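Cellulase CEL9M (Clostridium cellulolyticum, PDB 1IA6) probably cleaves internal beta-1,4-glucosidic linkages of cellulose and related beta-glucans, as a zinc- and calcium-binding family 9 glycoside hydrolase. Local coordinates at residues 71-74 with 75-79; 342-345 with 346-350; 325-328 with 329-333. All blocks are in the same frame, centred on the assembly; numbering follows the deposited sequence.

How the interactions relate
All three contacts are local, made between residues a few positions apart, but they differ in depth within the catalytic module. Interaction 1 is a buried turn inside helix 64-80, its centre about 9 Å from that of the chain, where, in one of two conformers, a serine hydroxyl adds to the backbone bonds of its own helix. Interactions 3 and 2 lie farther out, each centred about 23 Å from that point, and frame the two ends of helix 327-341. At 325-333 an aspartate caps the start of the helix and, in one conformer, a glutamine pairs with a second aspartate; at 342-350 the chain leaves the helix, and an asparagine amide ties the loop together beside a nickel ligand.

Interaction 1: 71-74 with 75-79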
loop_
_atom_site.group_PDB
_atom_site.type_symbol
_atom_site.label_atom_id
_atom_site.label_comp_id
_atom_site.label_asym_id
_atom_site.label_seq_id
_atom_site.Cartn_x
_atom_site.Cartn_y
_atom_site.Cartn_z
ATOM N N ALA A 71 1.603 -0.333 -4.497
ATOM C CA ALA A 71 2.449 0.310 -5.497
ATOM C C ALA A 71 1.870 1.662 -5.898
ATOM O O ALA A 71 2.609 2.620 -6.123
ATOM C CB ALA A 71 2.584 -0.585 -6.729
ATOM N N ALA A 72 0.545 1.741 -5.992
ATOM C CA ALA A 72 -0.109 2.988 -6.373
ATOM C C ALA A 72 0.000 4.059 -5.298
ATOM O O ALA A 72 0.235 5.229 -5.606
ATOM C CB ALA A 72 -1.584 2.734 -6.704
ATOM N N ILE A 73 -0.173 3.671 -4.038
ATOM C CA ILE A 73 -0.102 4.634 -2.941
ATOM C C ILE A 73 1.321 5.139 -2.730
ATOM O O ILE A 73 1.526 6.312 -2.413
ATOM C CB ILE A 73 -0.640 4.025 -1.624
ATOM C CG1 ILE A 73 -2.108 3.632 -1.801
ATOM C CG2 ILE A 73 -0.458 5.008 -0.467
ATOM C CD1 ILE A 73 -2.971 4.684 -2.470
ATOM N N LEU A 74 2.301 4.260 -2.895
ATOM C CA LEU A 74 3.696 4.672 -2.757
ATOM C C LEU A 74 4.024 5.646 -3.886
ATOM O O LEU A 74 4.692 6.656 -3.671
ATOM C CB LEU A 74 4.630 3.463 -2.836
ATOM C CG LEU A 74 4.674 2.549 -1.611
ATOM C CD1 LEU A 74 5.462 1.291 -1.950
ATOM C CD2 LEU A 74 5.314 3.292 -0.432
ATOM N N GLY A 75 3.545 5.339 -5.088
ATOM C CA GLY A 75 3.788 6.215 -6.224
ATOM C C GLY A 75 3.127 7.569 -6.025
ATOM O O GLY A 75 3.676 8.599 -6.409
ATOM N N TRP A 76 1.941 7.569 -5.421
ATOM C CA TRP A 76 1.215 8.807 -5.170
ATOM C C TRP A 76 1.987 9.665 -4.167
ATOM O O TRP A 76 2.056 10.887 -4.310
ATOM C CB TRP A 76 -0.192 8.491 -4.636
ATOM C CG TRP A 76 -1.129 9.668 -4.587
ATOM C CD1 TRP A 76 -1.055 10.807 -5.335
ATOM C CD2 TRP A 76 -2.316 9.789 -3.790
ATOM N NE1 TRP A 76 -2.119 11.630 -5.057
ATOM C CE2 TRP A 76 -2.910 11.030 -4.112
ATOM C CE3 TRP A 76 -2.935 8.968 -2.838
ATOM C CZ2 TRP A 76 -4.095 11.473 -3.515
ATOM C CZ3 TRP A 76 -4.117 9.410 -2.242
ATOM C CH2 TRP A 76 -4.682 10.651 -2.585
ATOM N N SER A 77 2.571 9.012 -3.169
ATOM C CA SER A 77 3.343 9.700 -2.140
ATOM C C SER A 77 4.515 10.461 -2.756
ATOM O O SER A 77 4.758 11.624 -2.428
ATOM C CB SER A 77 3.875 8.691 -1.115
ATOM O OG SER A 77 2.821 7.939 -0.533
ATOM N N LEU A 78 5.235 9.797 -3.652
ATOM C CA LEU A 78 6.393 10.397 -4.309
ATOM C C LEU A 78 5.969 11.534 -5.238
ATOM O O LEU A 78 6.633 12.567 -5.321
ATOM C CB LEU A 78 7.153 9.337 -5.109
ATOM C CG LEU A 78 8.444 9.780 -5.808
ATOM C CD1 LEU A 78 9.444 10.286 -4.777
ATOM C CD2 LEU A 78 9.025 8.608 -6.580
ATOM N N TYR A 79 4.856 11.332 -5.933
ATOM C CA TYR A 79 4.335 12.328 -6.861
ATOM C C TYR A 79 3.894 13.614 -6.165
ATOM O O TYR A 79 4.194 14.714 -6.628
ATOM C CB TYR A 79 3.150 11.747 -7.640
ATOM C CG TYR A 79 2.561 12.698 -8.662
ATOM C CD1 TYR A 79 3.198 12.926 -9.881
ATOM C CD2 TYR A 79 1.369 13.372 -8.407
ATOM C CE1 TYR A 79 2.658 13.802 -10.824
ATOM C CE2 TYR A 79 0.822 14.249 -9.338
ATOM C CZ TYR A 79 1.470 14.457 -10.543
ATOM O OH TYR A 79 0.922 15.312 -11.472
#
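Ser77 N reaches back one turn to Ile73 O in the routine helical bond, 3.0 Å long. In one of two conformers of Ser77 the same carbonyl takes a second bond, with Ser77 OG 2.8 Å from Ile73 O, and the two donors then come from opposite faces of the carbonyl plane. This conformer sets OG beside its own backbone N, chi1 -57°, which swings the hydroxyl over the preceding turn, where OG donates to Ile73 O. Around this acceptor the ordinary ladder continues: Gly75 N donates to Ala71 O, Trp76 N to Ala72 O (2.9 Å) and Leu78 N to Leu74 O. The apolar side of the turn is lighter, with Ile73 CD1 lying oblique to the Trp76 ring, 4.3 Å from Trp76 CE3. Having CG anti to the backbone N (chi1 -169°), Trp76 turns its indole away from 71-74; its NE1 is satisfied by Glu80 one turn on. Gly75 O takes a second donor, Asn168 ND2, besides Tyr79 N. The contact lies inside helix 64-80, among four other helices: Ala71, Leu74 and Leu78 pack on helix 91-107, Ala72 and Tyr79 on helix 152-169, and Ile73, Trp76 and Ser77 on Met315 of helix 306-323, while Trp215 and Trp219 of helix 210-224 meet the Trp76 ring.

Interaction 2: 342-345 with 346-350. With NI (nickel (II) ion), chain D.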
loop_
_atom_site.group_PDB
_atom_site.type_symbol
_atom_site.label_atom_id
_atom_site.label_comp_id
_atom_site.label_asym_id
_atom_site.label_seq_id
_atom_site.Cartn_x
_atom_site.Cartn_y
_atom_site.Cartn_z
ATOM N N GLY A 342 5.122 7.418 18.950
ATOM C CA GLY A 342 5.432 7.260 20.361
ATOM C C GLY A 342 4.614 8.058 21.356
ATOM O O GLY A 342 4.689 7.804 22.555
ATOM N N ASP A 343 3.843 9.027 20.875
ATOM C CA ASP A 343 3.013 9.851 21.751
ATOM C C ASP A 343 1.717 9.124 22.077
ATOM O O ASP A 343 0.654 9.510 21.596
ATOM C CB ASP A 343 2.674 11.171 21.062
ATOM C CG ASP A 343 3.784 12.189 21.171
ATOM O OD1 ASP A 343 4.938 11.802 21.456
ATOM O OD2 ASP A 343 3.492 13.384 20.959
ATOM N N ASN A 344 1.802 8.083 22.897
ATOM C CA ASN A 344 0.619 7.308 23.252
ATOM C C ASN A 344 0.725 6.756 24.671
ATOM O O ASN A 344 1.807 6.737 25.261
ATOM C CB ASN A 344 0.439 6.165 22.248
ATOM C CG ASN A 344 1.681 5.303 22.125
ATOM O OD1 ASN A 344 2.084 4.644 23.080
ATOM N ND2 ASN A 344 2.301 5.315 20.949
ATOM N N PRO A 345 -0.404 6.302 25.241
ATOM C CA PRO A 345 -0.426 5.752 26.599
ATOM C C PRO A 345 0.461 4.522 26.808
ATOM O O PRO A 345 0.831 4.205 27.941
ATOM C CB PRO A 345 -1.908 5.443 26.819
ATOM C CG PRO A 345 -2.589 6.492 25.994
ATOM C CD PRO A 345 -1.775 6.459 24.723
ATOM N N ALA A 346 0.804 3.831 25.725
ATOM C CA ALA A 346 1.640 2.641 25.831
ATOM C C ALA A 346 3.122 2.998 25.811
ATOM O O ALA A 346 3.979 2.132 25.993
ATOM C CB ALA A 346 1.318 1.672 24.698
ATOM N N ASN A 347 3.412 4.278 25.597
ATOM C CA ASN A 347 4.783 4.776 25.546
ATOM C C ASN A 347 5.667 3.922 24.645
ATOM O O ASN A 347 6.787 3.562 25.015
ATOM C CB ASN A 347 5.381 4.828 26.953
ATOM C CG ASN A 347 4.597 5.729 27.884
ATOM O OD1 ASN A 347 4.086 5.283 28.910
ATOM N ND2 ASN A 347 4.496 7.006 27.528
ATOM N N MET A 348 5.164 3.597 23.460
ATOM C CA MET A 348 5.936 2.790 22.530
ATOM C C MET A 348 5.770 3.272 21.100
ATOM O O MET A 348 4.749 3.858 20.740
ATOM C CB MET A 348 5.513 1.315 22.614
ATOM C CG MET A 348 4.146 1.007 22.014
ATOM S SD MET A 348 3.717 -0.759 22.063
ATOM C CE MET A 348 4.583 -1.357 20.618
ATOM N N SER A 349 6.794 3.039 20.290
ATOM C CA SER A 349 6.740 3.403 18.885
ATOM C C SER A 349 6.060 2.233 18.195
ATOM O O SER A 349 6.391 1.080 18.469
ATOM C CB SER A 349 8.144 3.562 18.314
ATOM O OG SER A 349 8.120 3.408 16.904
ATOM N N TYR A 350 5.110 2.519 17.312
ATOM C CA TYR A 350 4.425 1.454 16.598
ATOM C C TYR A 350 5.124 1.098 15.293
ATOM O O TYR A 350 4.634 0.281 14.506
ATOM C CB TYR A 350 2.960 1.827 16.379
ATOM C CG TYR A 350 2.161 1.637 17.649
ATOM C CD1 TYR A 350 1.967 0.363 18.177
ATOM C CD2 TYR A 350 1.657 2.728 18.359
ATOM C CE1 TYR A 350 1.294 0.174 19.381
ATOM C CE2 TYR A 350 0.979 2.551 19.570
ATOM C CZ TYR A 350 0.803 1.272 20.072
ATOM O OH TYR A 350 0.136 1.076 21.261
HETATM NI NI NI D . 4.871 14.705 20.416
HETATM O O HOH W 1 3.534 16.079 19.558
#
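Asn344 bridges to Met348 through both ends of its side-chain amide. Its ND2 donates to Met348 O at 2.9 Å, almost straight at 173° and in the plane of both the amide and the carbonyl, while OD1 accepts the longer bond from Met348 N at 3.3 Å. The amide thus grips one residue by its backbone N-H and C=O together, which fixes the flip of the side chain. A second bond from ND2, to Tyr339 O in the last turn of the preceding helix, ties the same amide to the helix end. The side chain gets there by placing CG between its own backbone N and carbonyl carbon, chi1 54°. From this position Asn344 ND2 also approaches the Tyr350 ring, 3.4 Å from CE2, with the amide and ring planes 46° apart. Between Asn344 and Met348 the chain makes a type I beta turn, Asn344 to Asn347, closed by Asn347 N donating to Asn344 O at 3.0 Å; it follows a Schellman motif in which Gly342, at positive phi, ends helix 327-341. Pro345 and Ala346 fill the corner of the turn, and Ala346 CB lies 3.5 Å from Asn344 OD1. The C-H of Gly342 CA points almost straight at Met348 O. Next along the chain from Gly342, Asp343 sends OD2 to the nickel ion at 2.0 Å, in a site shared with Ala1 N, His4 NE2 and a water. The Met348 side chain is about 6 Å from that of Asp401, a predicted active-site residue.

Interaction 3: 325-328 with 329-333; sequences PDQS and LLDLA
Asp326 and Leu329 touch at the mouth of a helix, Asp326 CB lying 3.5 Å from Leu329 CD1 and the two side chains passing at a slant. On the outer side of the same turn, in one of two conformers of Gln327, its NE2 donates to Asp331 OD1 at 3.1 Å, an i to i+4 pairing. The acceptor lies in the plane of the Gln327 amide, but the amide approaches from above the carboxylate plane, and the two planes stand 51° apart. This conformer reaches it by a bend at chi2 (53°), which brings the chain over toward Asp331; Gln327 OE1 then lies 3.9 Å from Leu330 CD1. Beneath these side chains run the backbone bonds of the first turn. Asp326 O receives Leu330 N at 3.0 Å and, weakly, Leu329 N, while Asp331 N and Leu332 N go to the carbonyls of Gln327 and Ser328.

Asp326 is itself held as the N-cap. It has its carboxylate anti to the backbone N (chi1 -173°), and Asp326 OD1 accepts from Ser328 N at 2.9 Å, covering an amide that has no carbonyl of a preceding helical turn to bond to. A negative charge at this end of the helix should be favoured by the helix dipole. Ser328 OG is bonded to Lys288 NZ of helix 274-289, linking the first turn to that helix. The turn opens helix 327-341, whose inner side rests on two others: Leu329 packs on Met317 and Tyr320 of helix 306-323 and on Phe284 of helix 274-289, Leu330 and Ala333 meet Leu318, and Leu332 lies on Lys288.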
loop_
_atom_site.group_PDB
_atom_site.type_symbol
_atom_site.label_atom_id
_atom_site.label_comp_id
_atom_site.label_asym_id
_atom_site.label_seq_id
_atom_site.Cartn_x
_atom_site.Cartn_y
_atom_site.Cartn_z
ATOM N N PRO A 325 -5.311 24.392 2.519
ATOM C CA PRO A 325 -4.824 24.263 3.893
ATOM C C PRO A 325 -5.950 24.466 4.902
ATOM O O PRO A 325 -6.602 25.510 4.920
ATOM C CB PRO A 325 -3.763 25.356 3.988
ATOM C CG PRO A 325 -3.265 25.468 2.578
ATOM C CD PRO A 325 -4.542 25.412 1.785
ATOM N N ASP A 326 -6.182 23.450 5.724
ATOM C CA ASP A 326 -7.206 23.500 6.758
ATOM C C ASP A 326 -6.471 23.096 8.031
ATOM O O ASP A 326 -6.046 21.950 8.174
ATOM C CB ASP A 326 -8.320 22.500 6.454
ATOM C CG ASP A 326 -9.491 22.633 7.399
ATOM O OD1 ASP A 326 -9.258 22.719 8.622
ATOM O OD2 ASP A 326 -10.644 22.646 6.923
ATOM N N GLN A 327 -6.326 24.042 8.951
ATOM C CA GLN A 327 -5.615 23.791 10.198
ATOM C C GLN A 327 -6.203 22.650 11.024
ATOM O O GLN A 327 -5.474 21.950 11.728
ATOM C CB GLN A 327 -5.575 25.070 11.040
ATOM C CG GLN A 327 -4.511 25.056 12.121
ATOM C CD GLN A 327 -3.135 24.737 11.567
ATOM O OE1 GLN A 327 -2.683 25.356 10.604
ATOM N NE2 GLN A 327 -2.463 23.765 12.173
ATOM N N SER A 328 -7.515 22.458 10.939
ATOM C CA SER A 328 -8.169 21.395 11.696
ATOM C C SER A 328 -7.721 20.039 11.152
ATOM O O SER A 328 -7.610 19.069 11.900
ATOM C CB SER A 328 -9.693 21.516 11.610
ATOM O OG SER A 328 -10.169 21.207 10.311
ATOM N N LEU A 329 -7.456 19.982 9.851
ATOM C CA LEU A 329 -7.009 18.745 9.216
ATOM C C LEU A 329 -5.541 18.489 9.531
ATOM O O LEU A 329 -5.140 17.352 9.781
ATOM C CB LEU A 329 -7.216 18.816 7.699
ATOM C CG LEU A 329 -8.671 18.910 7.232
ATOM C CD1 LEU A 329 -8.723 19.071 5.718
ATOM C CD2 LEU A 329 -9.425 17.661 7.660
ATOM N N LEU A 330 -4.739 19.549 9.522
ATOM C CA LEU A 330 -3.320 19.425 9.822
ATOM C C LEU A 330 -3.115 18.976 11.265
ATOM O O LEU A 330 -2.237 18.163 11.546
ATOM C CB LEU A 330 -2.601 20.756 9.583
ATOM C CG LEU A 330 -2.450 21.160 8.114
ATOM C CD1 LEU A 330 -1.898 22.571 8.018
ATOM C CD2 LEU A 330 -1.536 20.169 7.406
ATOM N N ASP A 331 -3.928 19.500 12.178
ATOM C CA ASP A 331 -3.804 19.122 13.580
ATOM C C ASP A 331 -4.212 17.671 13.793
ATOM O O ASP A 331 -3.573 16.944 14.551
ATOM C CB ASP A 331 -4.663 20.023 14.472
ATOM C CG ASP A 331 -4.192 21.463 14.478
ATOM O OD1 ASP A 331 -2.965 21.692 14.405
ATOM O OD2 ASP A 331 -5.050 22.366 14.568
ATOM N N LEU A 332 -5.278 17.248 13.122
ATOM C CA LEU A 332 -5.749 15.874 13.266
ATOM C C LEU A 332 -4.693 14.923 12.726
ATOM O O LEU A 332 -4.311 13.958 13.392
ATOM C CB LEU A 332 -7.072 15.679 12.510
ATOM C CG LEU A 332 -7.859 14.380 12.741
ATOM C CD1 LEU A 332 -9.259 14.533 12.168
ATOM C CD2 LEU A 332 -7.150 13.201 12.099
ATOM N N ALA A 333 -4.219 15.203 11.515
ATOM C CA ALA A 333 -3.207 14.369 10.874
ATOM C C ALA A 333 -1.940 14.272 11.714
ATOM O O ALA A 333 -1.373 13.190 11.876
ATOM C CB ALA A 333 -2.874 14.924 9.487
#